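Local coordinates for bartonella effector protein (Bep) substrate of VirB T4SS (Bartonella sp. AR 15-3, PDB 4M16) that probably transfers AMP from ATP to tyrosine or threonine hydroxyls of target proteins, through its N-terminal Fic domain, at residues F74-Y79 against L83-D88; E136-E141 against K169-A174. All coordinates share one frame; numbering follows the deposited sequence.

Contact 1: F74-Y79 against L83-D88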
loop_
_atom_site.group_PDB
_atom_site.type_symbol
_atom_site.label_atom_id
_atom_site.label_comp_id
_atom_site.label_asym_id
_atom_site.label_seq_id
_atom_site.Cartn_x
_atom_site.Cartn_y
_atom_site.Cartn_z
ATOM N N PHE A 74 -5.612 -14.926 1.563
ATOM C CA PHE A 74 -5.465 -14.743 3.006
ATOM C C PHE A 74 -6.758 -14.504 3.766
ATOM O O PHE A 74 -7.594 -13.639 3.375
ATOM C CB PHE A 74 -4.495 -13.583 3.274
ATOM C CG PHE A 74 -3.140 -13.776 2.656
ATOM C CD1 PHE A 74 -2.381 -14.858 2.965
ATOM C CD2 PHE A 74 -2.629 -12.849 1.798
ATOM C CE1 PHE A 74 -1.145 -15.054 2.396
ATOM C CE2 PHE A 74 -1.369 -12.998 1.246
ATOM C CZ PHE A 74 -0.626 -14.091 1.543
ATOM N N GLU A 75 -6.936 -15.285 4.846
ATOM C CA GLU A 75 -8.033 -15.119 5.773
ATOM C C GLU A 75 -8.117 -13.701 6.298
ATOM O O GLU A 75 -9.210 -13.213 6.593
ATOM C CB GLU A 75 -7.931 -16.115 6.960
ATOM C CG GLU A 75 -8.155 -17.557 6.588
ATOM C CD GLU A 75 -7.969 -18.509 7.769
ATOM O OE1 GLU A 75 -8.422 -18.185 8.893
ATOM O OE2 GLU A 75 -7.368 -19.589 7.557
ATOM N N TRP A 76 -6.957 -13.038 6.404
ATOM C CA TRP A 76 -6.858 -11.735 7.036
ATOM C C TRP A 76 -6.904 -10.596 6.012
ATOM O O TRP A 76 -6.751 -9.427 6.387
ATOM C CB TRP A 76 -5.581 -11.627 7.922
ATOM C CG TRP A 76 -4.339 -12.145 7.257
ATOM C CD1 TRP A 76 -3.777 -13.370 7.441
ATOM C CD2 TRP A 76 -3.488 -11.452 6.344
ATOM N NE1 TRP A 76 -2.658 -13.510 6.677
ATOM C CE2 TRP A 76 -2.439 -12.334 6.006
ATOM C CE3 TRP A 76 -3.481 -10.169 5.822
ATOM C CZ2 TRP A 76 -1.425 -11.991 5.136
ATOM C CZ3 TRP A 76 -2.469 -9.815 4.962
ATOM C CH2 TRP A 76 -1.481 -10.744 4.575
ATOM N N ALA A 77 -7.120 -10.887 4.725
ATOM C CA ALA A 77 -7.237 -9.772 3.723
ATOM C C ALA A 77 -8.338 -8.786 4.159
ATOM O O ALA A 77 -9.445 -9.178 4.559
ATOM C CB ALA A 77 -7.512 -10.328 2.303
ATOM N N GLY A 78 -8.030 -7.504 4.121
ATOM C CA GLY A 78 -8.914 -6.444 4.577
ATOM C C GLY A 78 -8.764 -6.058 6.035
ATOM O O GLY A 78 -9.292 -4.978 6.461
ATOM N N TYR A 79 -8.056 -6.875 6.818
ATOM C CA TYR A 79 -7.923 -6.647 8.234
ATOM C C TYR A 79 -6.607 -5.942 8.439
ATOM O O TYR A 79 -5.635 -6.255 7.776
ATOM C CB TYR A 79 -7.891 -7.986 9.045
ATOM C CG TYR A 79 -9.257 -8.693 9.173
ATOM C CD1 TYR A 79 -9.799 -9.390 8.111
ATOM C CD2 TYR A 79 -9.956 -8.672 10.370
ATOM C CE1 TYR A 79 -11.017 -10.035 8.216
ATOM C CE2 TYR A 79 -11.188 -9.308 10.491
ATOM C CZ TYR A 79 -11.696 -9.995 9.407
ATOM O OH TYR A 79 -12.902 -10.598 9.502
ATOM N N LEU A 83 -4.694 -5.445 14.859
ATOM C CA LEU A 83 -5.684 -6.239 15.555
ATOM C C LEU A 83 -5.180 -7.680 15.647
ATOM O O LEU A 83 -4.589 -8.205 14.727
ATOM C CB LEU A 83 -7.022 -6.166 14.820
ATOM C CG LEU A 83 -7.683 -4.759 14.857
ATOM C CD1 LEU A 83 -8.882 -4.744 13.930
ATOM C CD2 LEU A 83 -8.110 -4.336 16.262
ATOM N N SER A 84 -5.411 -8.308 16.769
ATOM C CA SER A 84 -5.213 -9.743 16.898
ATOM C C SER A 84 -6.065 -10.458 15.890
ATOM O O SER A 84 -7.289 -10.210 15.827
ATOM C CB SER A 84 -5.621 -10.200 18.290
ATOM O OG SER A 84 -4.663 -9.694 19.167
ATOM N N PHE A 85 -5.450 -11.329 15.107
ATOM C CA PHE A 85 -6.168 -12.040 14.067
ATOM C C PHE A 85 -6.406 -13.537 14.395
ATOM O O PHE A 85 -5.464 -14.311 14.582
ATOM C CB PHE A 85 -5.524 -11.914 12.703
ATOM C CG PHE A 85 -6.382 -12.505 11.642
ATOM C CD1 PHE A 85 -7.518 -11.834 11.233
ATOM C CD2 PHE A 85 -6.167 -13.793 11.172
ATOM C CE1 PHE A 85 -8.393 -12.381 10.299
ATOM C CE2 PHE A 85 -7.027 -14.352 10.228
ATOM C CZ PHE A 85 -8.144 -13.666 9.810
ATOM N N ALA A 86 -7.675 -13.917 14.457
ATOM C CA ALA A 86 -8.060 -15.298 14.778
ATOM C C ALA A 86 -8.149 -16.134 13.499
ATOM O O ALA A 86 -9.110 -15.991 12.731
ATOM C CB ALA A 86 -9.404 -15.305 15.512
ATOM N N PHE A 87 -7.165 -16.987 13.257
ATOM C CA PHE A 87 -7.175 -17.923 12.115
ATOM C C PHE A 87 -8.185 -19.037 12.353
ATOM O O PHE A 87 -8.467 -19.417 13.489
ATOM C CB PHE A 87 -5.780 -18.565 11.887
ATOM C CG PHE A 87 -4.778 -17.708 11.100
ATOM C CD1 PHE A 87 -4.828 -17.700 9.697
ATOM C CD2 PHE A 87 -3.799 -16.920 11.727
ATOM C CE1 PHE A 87 -3.942 -16.969 8.932
ATOM C CE2 PHE A 87 -2.910 -16.134 10.962
ATOM C CZ PHE A 87 -2.985 -16.175 9.554
ATOM N N ASP A 88 -8.672 -19.604 11.268
ATOM C CA ASP A 88 -9.529 -20.778 11.348
ATOM C C ASP A 88 -8.826 -21.940 12.039
ATOM O O ASP A 88 -9.492 -22.743 12.695
ATOM C CB ASP A 88 -10.013 -21.193 9.962
ATOM C CG ASP A 88 -11.084 -20.254 9.406
ATOM O OD1 ASP A 88 -11.697 -19.445 10.170
ATOM O OD2 ASP A 88 -11.328 -20.309 8.180
HETATM O O HOH W 1 -10.567 -16.555 9.840
#

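Contact 2: E136-E141 against K169-A174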
loop_
_atom_site.group_PDB
_atom_site.type_symbol
_atom_site.label_atom_id
_atom_site.label_comp_id
_atom_site.label_asym_id
_atom_site.label_seq_id
_atom_site.Cartn_x
_atom_site.Cartn_y
_atom_site.Cartn_z
ATOM N N GLU A 136 0.044 20.478 -10.234
ATOM C CA GLU A 136 1.049 20.862 -9.238
ATOM C C GLU A 136 0.611 20.649 -7.773
ATOM O O GLU A 136 1.354 20.052 -6.977
ATOM C CB GLU A 136 1.466 22.316 -9.457
ATOM C CG GLU A 136 2.078 23.002 -8.251
ATOM C CD GLU A 136 2.500 24.428 -8.560
ATOM O OE1 GLU A 136 1.645 25.246 -8.979
ATOM O OE2 GLU A 136 3.693 24.705 -8.356
ATOM N N ASP A 137 -0.589 21.104 -7.429
ATOM C CA ASP A 137 -1.084 20.927 -6.067
ATOM C C ASP A 137 -1.469 19.476 -5.835
ATOM O O ASP A 137 -1.273 18.983 -4.745
ATOM C CB ASP A 137 -2.273 21.843 -5.782
ATOM C CG ASP A 137 -1.860 23.325 -5.608
ATOM O OD1 ASP A 137 -0.658 23.615 -5.488
ATOM O OD2 ASP A 137 -2.738 24.199 -5.673
ATOM N N PHE A 138 -2.055 18.823 -6.851
ATOM C CA PHE A 138 -2.384 17.424 -6.753
ATOM C C PHE A 138 -1.108 16.594 -6.512
ATOM O O PHE A 138 -1.099 15.703 -5.659
ATOM C CB PHE A 138 -3.204 16.907 -7.966
ATOM C CG PHE A 138 -3.527 15.456 -7.878
ATOM C CD1 PHE A 138 -4.610 15.020 -7.103
ATOM C CD2 PHE A 138 -2.754 14.500 -8.520
ATOM C CE1 PHE A 138 -4.915 13.655 -6.990
ATOM C CE2 PHE A 138 -3.038 13.133 -8.385
ATOM C CZ PHE A 138 -4.125 12.715 -7.646
ATOM N N ILE A 139 -0.020 16.862 -7.224
ATOM C CA ILE A 139 1.203 16.132 -6.942
ATOM C C ILE A 139 1.725 16.397 -5.510
ATOM O O ILE A 139 2.095 15.490 -4.799
ATOM C CB ILE A 139 2.248 16.398 -8.031
ATOM C CG1 ILE A 139 1.839 15.596 -9.268
ATOM C CG2 ILE A 139 3.617 15.912 -7.596
ATOM C CD1 ILE A 139 2.563 16.032 -10.505
ATOM N N GLU A 140 1.745 17.643 -5.095
ATOM C CA GLU A 140 2.255 17.984 -3.758
ATOM C C GLU A 140 1.463 17.221 -2.709
ATOM O O GLU A 140 2.031 16.655 -1.804
ATOM C CB GLU A 140 2.172 19.500 -3.518
ATOM C CG GLU A 140 2.346 19.965 -2.085
ATOM C CD GLU A 140 3.775 19.932 -1.580
ATOM O OE1 GLU A 140 4.713 19.698 -2.373
ATOM O OE2 GLU A 140 3.972 20.188 -0.399
ATOM N N GLU A 141 0.121 17.223 -2.822
ATOM C CA GLU A 141 -0.693 16.643 -1.763
ATOM C C GLU A 141 -0.655 15.116 -1.809
ATOM O O GLU A 141 -0.654 14.473 -0.748
ATOM C CB GLU A 141 -2.140 17.136 -1.842
ATOM C CG GLU A 141 -2.308 18.620 -1.532
ATOM C CD GLU A 141 -1.592 19.025 -0.246
ATOM O OE1 GLU A 141 -1.871 18.410 0.803
ATOM O OE2 GLU A 141 -0.728 19.965 -0.301
ATOM N N LYS A 169 -6.864 5.131 -8.498
ATOM C CA LYS A 169 -8.301 5.422 -8.442
ATOM C C LYS A 169 -8.564 6.864 -7.915
ATOM O O LYS A 169 -9.411 7.611 -8.447
ATOM C CB LYS A 169 -9.034 4.367 -7.604
ATOM C CG LYS A 169 -9.039 2.960 -8.249
ATOM C CD LYS A 169 -10.138 2.840 -9.306
ATOM C CE LYS A 169 -10.899 1.524 -9.166
ATOM N NZ LYS A 169 -12.286 1.402 -9.796
ATOM N N LEU A 170 -7.810 7.254 -6.888
ATOM C CA LEU A 170 -7.903 8.625 -6.384
ATOM C C LEU A 170 -7.575 9.661 -7.449
ATOM O O LEU A 170 -8.264 10.681 -7.550
ATOM C CB LEU A 170 -6.976 8.791 -5.174
ATOM C CG LEU A 170 -6.916 10.143 -4.476
ATOM C CD1 LEU A 170 -8.209 10.362 -3.756
ATOM C CD2 LEU A 170 -5.770 10.263 -3.480
ATOM N N ALA A 171 -6.491 9.466 -8.198
ATOM C CA ALA A 171 -6.150 10.384 -9.246
ATOM C C ALA A 171 -7.208 10.426 -10.373
ATOM O O ALA A 171 -7.543 11.515 -10.898
ATOM C CB ALA A 171 -4.784 10.048 -9.858
ATOM N N GLU A 172 -7.675 9.259 -10.813
ATOM C CA GLU A 172 -8.741 9.221 -11.813
ATOM C C GLU A 172 -9.945 10.062 -11.371
ATOM O O GLU A 172 -10.502 10.846 -12.157
ATOM C CB GLU A 172 -9.224 7.788 -12.033
ATOM C CG GLU A 172 -10.123 7.640 -13.229
ATOM C CD GLU A 172 -10.688 6.252 -13.362
ATOM O OE1 GLU A 172 -10.263 5.313 -12.666
ATOM O OE2 GLU A 172 -11.593 6.092 -14.183
ATOM N N ALA A 173 -10.338 9.910 -10.108
ATOM C CA ALA A 173 -11.514 10.598 -9.596
ATOM C C ALA A 173 -11.343 12.119 -9.503
ATOM O O ALA A 173 -12.310 12.878 -9.621
ATOM C CB ALA A 173 -11.910 10.023 -8.263
ATOM N N ALA A 174 -10.092 12.528 -9.331
ATOM C CA ALA A 174 -9.686 13.924 -9.167
ATOM C C ALA A 174 -9.355 14.625 -10.485
ATOM O O ALA A 174 -9.029 15.809 -10.497
ATOM C CB ALA A 174 -8.489 13.952 -8.235
#

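Contact 1: F74-Y79 against L83-D88
Trp76 sets its CB squarely over the middle of the Phe85 ring, a CH-pi contact with CB 3.6 Å from the ring centroid. From CB the indole slants away from the Phe85 ring, turning its edge toward that face. Its CG sits between the backbone N and the carbonyl carbon (chi1 46°), a tight placement that carries the indole so that CD1 comes within 3.6 Å of Phe87 CZ. Phe85 in turn works as an edge: its CE1 stands over the centre of the Tyr79 ring, the two planes 72° apart in a T-shaped pair. Four aromatic side chains thus form one cluster, with Phe85 set between the side chains of Trp76 and Tyr79, the two ends of a type II turn. A type I turn, Phe74-Ala77, overlaps it, and Gly78 has a positive phi that suits a residue without a side chain.

At the other end the contact becomes polar. The extended chain of Glu75 passes Phe85 and Phe87 and brings OE1 2.8 Å from Asp88 N, an almost straight bond (163°) accepted on the syn lone pair. A water lies 2.9 Å from Glu75 OE1 and 3.1 Å from Asp88 OD1, placed to donate to either of these stacked carboxylates. Strand 85-86 pairs with strand 92-93, a hairpin placed like the flap of Fic domains, where the target is probably positioned. With Glu75 OE1 and Asp88 OD2 just 3.7 Å apart, the backbone N-H, and perhaps the water, probably offset part of the mutual repulsion, while the aromatic cluster supplies the apolar grip.

Contact 2: E136-E141 against K169-A174
The helical core of the Fic fold supplies both sides of this contact: helix 135-152 runs into the loop that carries the family's HPFxxGN signature, and helix 159-174 leads out of it. Near the start of the first helix and the end of the second, Phe138 reaches across to two alanines set one turn apart, Ala171 and Ala174. Its CG is anti to the backbone N (chi1 179°), which carries the ring straight out from its own helix, a suitable way to bridge backbones whose nearest CA atoms, those of Phe138 and Ala171, are 8.4 Å apart. The ring meets the second helix with its outer end. CZ comes 3.5 Å from Ala171 CB and is equally close to the CA of that residue, touching the backbone itself, while CE1 rests 3.8 Å from Ala174 CB.

Size explains the choice of residues: a long aromatic on one helix fits against methyl groups on the other, and all three residues are buried. The joint is small and wholly apolar, with 136 Å² of surface buried in total. His176, two residues after Ala174, stacks on the Phe138 ring, and Leu178 packs against Ala171, so the following chain also closes round the joint. Ala174 N, which belongs to the residue whose CB meets Phe138 CE1, makes weak bonds to both Leu170 O and Ala171 O.

Contact 1 and contact 2 lie on opposite sides of the chain's centre, with centres about 31 Å apart and nearest atoms about 16 Å apart, so neither touches the other. What relates them is the signature loop between helices 135-152 and 159-174. Contact 2 joins those helices at the ends remote from this loop, whereas contact 1 reaches it directly, since Trp76 packs against Arg156. Segments 74-79 and 83-88 come first in the chain: 83-88 carries one strand of the flap-like hairpin and 74-79 packs against it. Segments 136-141 and 169-174 follow and belong to the helical frame. One contact therefore borders the probable active site, and the other is structural packing at a distance from it.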